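Hemoglobin-like protein (Methylacidiphilum infernorum, PDB 4NK2) binds heme b and, as a group II truncated hemoglobin, probably binds and carries oxygen. Local coordinates at residues 51-56 against 155-160. Numbering follows the deposited sequence.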
# COMPACT_ATOMS: atom_id res chain seq x y z
N SER A 51 -20.40 -15.11 -14.39
CA SER A 51 -21.35 -15.02 -15.50
C SER A 51 -22.74 -14.88 -14.91
O SER A 51 -22.95 -15.13 -13.72
CB SER A 51 -21.28 -16.27 -16.38
OG SER A 51 -21.66 -17.41 -15.64
N LYS A 52 -23.70 -14.50 -15.76
CA LYS A 52 -25.09 -14.33 -15.34
C LYS A 52 -25.70 -15.61 -14.78
O LYS A 52 -26.74 -15.57 -14.12
CB LYS A 52 -25.93 -13.82 -16.51
CG LYS A 52 -27.40 -13.55 -16.17
CD LYS A 52 -28.06 -12.72 -17.28
CE LYS A 52 -29.51 -12.37 -16.97
NZ LYS A 52 -30.15 -11.61 -18.09
N LYS A 53 -25.07 -16.75 -15.05
CA LYS A 53 -25.52 -18.01 -14.50
C LYS A 53 -25.61 -17.95 -12.99
O LYS A 53 -26.45 -18.60 -12.41
CB LYS A 53 -24.60 -19.15 -14.92
CG LYS A 53 -24.53 -19.37 -16.40
CD LYS A 53 -23.86 -20.67 -16.74
CE LYS A 53 -22.49 -20.78 -16.12
NZ LYS A 53 -21.42 -20.31 -17.05
N VAL A 54 -24.75 -17.18 -12.34
CA VAL A 54 -24.76 -17.10 -10.89
C VAL A 54 -26.09 -16.54 -10.39
O VAL A 54 -26.72 -17.11 -9.51
CB VAL A 54 -23.59 -16.24 -10.35
CG1 VAL A 54 -23.67 -16.12 -8.84
CG2 VAL A 54 -22.27 -16.86 -10.74
N TYR A 55 -26.52 -15.41 -10.96
CA TYR A 55 -27.81 -14.81 -10.62
C TYR A 55 -28.95 -15.76 -10.94
O TYR A 55 -29.94 -15.84 -10.21
CB TYR A 55 -28.01 -13.53 -11.42
CG TYR A 55 -29.39 -12.91 -11.29
CD1 TYR A 55 -29.80 -12.30 -10.11
CD2 TYR A 55 -30.26 -12.90 -12.37
CE1 TYR A 55 -31.07 -11.72 -10.00
CE2 TYR A 55 -31.52 -12.32 -12.28
CZ TYR A 55 -31.91 -11.73 -11.10
OH TYR A 55 -33.16 -11.16 -11.02
N LEU A 56 -28.83 -16.46 -12.07
CA LEU A 56 -29.87 -17.41 -12.48
C LEU A 56 -30.00 -18.55 -11.47
O LEU A 56 -31.11 -18.92 -11.07
CB LEU A 56 -29.54 -17.95 -13.87
CG LEU A 56 -30.24 -17.34 -15.09
CD1 LEU A 56 -30.93 -16.05 -14.79
CD2 LEU A 56 -29.27 -17.16 -16.24
N LEU A 155 -20.74 -21.95 -7.06
CA LEU A 155 -19.90 -21.61 -5.94
C LEU A 155 -18.47 -21.26 -6.36
O LEU A 155 -17.92 -20.28 -5.91
CB LEU A 155 -19.89 -22.76 -4.96
CG LEU A 155 -19.35 -22.53 -3.56
CD1 LEU A 155 -19.81 -21.23 -2.98
CD2 LEU A 155 -19.76 -23.68 -2.72
N GLU A 156 -17.87 -22.08 -7.20
CA GLU A 156 -16.48 -21.84 -7.57
C GLU A 156 -16.34 -20.54 -8.36
O GLU A 156 -15.43 -19.77 -8.12
CB GLU A 156 -15.88 -23.01 -8.37
CG GLU A 156 -14.42 -22.77 -8.79
CD GLU A 156 -13.74 -24.01 -9.36
OE1 GLU A 156 -14.46 -24.92 -9.84
OE2 GLU A 156 -12.49 -24.08 -9.33
N GLU A 157 -17.26 -20.31 -9.29
CA GLU A 157 -17.30 -19.08 -10.07
C GLU A 157 -17.32 -17.84 -9.16
O GLU A 157 -16.56 -16.88 -9.36
CB GLU A 157 -18.55 -19.11 -10.96
CG GLU A 157 -18.53 -18.11 -12.10
CD GLU A 157 -19.63 -18.38 -13.11
OE1 GLU A 157 -19.99 -17.44 -13.85
OE2 GLU A 157 -20.12 -19.53 -13.18
N PHE A 158 -18.21 -17.85 -8.16
CA PHE A 158 -18.30 -16.75 -7.21
C PHE A 158 -17.00 -16.60 -6.41
O PHE A 158 -16.48 -15.49 -6.24
CB PHE A 158 -19.49 -16.95 -6.26
CG PHE A 158 -19.77 -15.75 -5.39
CD1 PHE A 158 -19.21 -15.64 -4.12
CD2 PHE A 158 -20.55 -14.70 -5.87
CE1 PHE A 158 -19.46 -14.52 -3.33
CE2 PHE A 158 -20.79 -13.57 -5.07
CZ PHE A 158 -20.25 -13.49 -3.80
N TRP A 159 -16.50 -17.72 -5.88
CA TRP A 159 -15.30 -17.67 -5.05
C TRP A 159 -14.10 -17.11 -5.82
O TRP A 159 -13.37 -16.26 -5.30
CB TRP A 159 -14.93 -19.06 -4.51
CG TRP A 159 -13.66 -18.98 -3.70
CD1 TRP A 159 -12.38 -19.32 -4.10
CD2 TRP A 159 -13.54 -18.47 -2.37
NE1 TRP A 159 -11.49 -19.06 -3.08
CE2 TRP A 159 -12.17 -18.53 -2.01
CE3 TRP A 159 -14.46 -17.96 -1.44
CZ2 TRP A 159 -11.70 -18.11 -0.77
CZ3 TRP A 159 -13.99 -17.55 -0.21
CH2 TRP A 159 -12.63 -17.64 0.12
N GLN A 160 -13.86 -17.59 -7.02
CA GLN A 160 -12.70 -17.15 -7.75
C GLN A 160 -12.79 -15.67 -8.09
O GLN A 160 -11.80 -14.98 -8.19
CB GLN A 160 -12.46 -18.01 -8.99
CG GLN A 160 -13.31 -17.64 -10.16
OE1 GLN A 160 -12.67 -19.74 -11.13
NE2 GLN A 160 -13.77 -18.28 -12.44
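E157 reaches from helix 155-165 and brings its carboxylate oxygen OE1 up against the backbone N and OG of S51, at the turn that leads into helix 53-75 of this truncated globin fold. Its CG stands anti to the backbone N (chi1 -163°) and the chain stays extended beyond it, which carries the acid clear of its own helix. OE1 takes hydrogen bonds from both groups of S51, but S51 N and S51 OG are each modelled only 2.4 Å from E157 OE1, shorter than such bonds normally are, so the exact positions are doubtful. Serine suits the place because its hydroxyl, at chi1 63°, turns to the same side as its own N-H. S51 O in turn accepts a backbone hydrogen bond from V54 N at 3.1 Å. Beside the polar contact, the methyl CG2 of V54 lies 3.9 Å from E157 CD, the two side chains running antiparallel alongside each other. An apolar valine fits this buried place, where it also touches F150 and C105, while F158, one residue after E157, packs against Y141 and L145. With E157 replaced by an alanine, the N-H and hydroxyl of S51 would probably lose their shared acceptor, and V54 CG2 part of its cover. K53 lies crosswise to E157, and a lysine suits this exposed edge: its long chain, bent at chi3 and chi4, brings a positive amine near the acid. NZ gives a weak 3.2 Å hydrogen bond to S51 OG, yet K53 NZ remains 4.2 Å from E157 OE2, too long for a salt bridge.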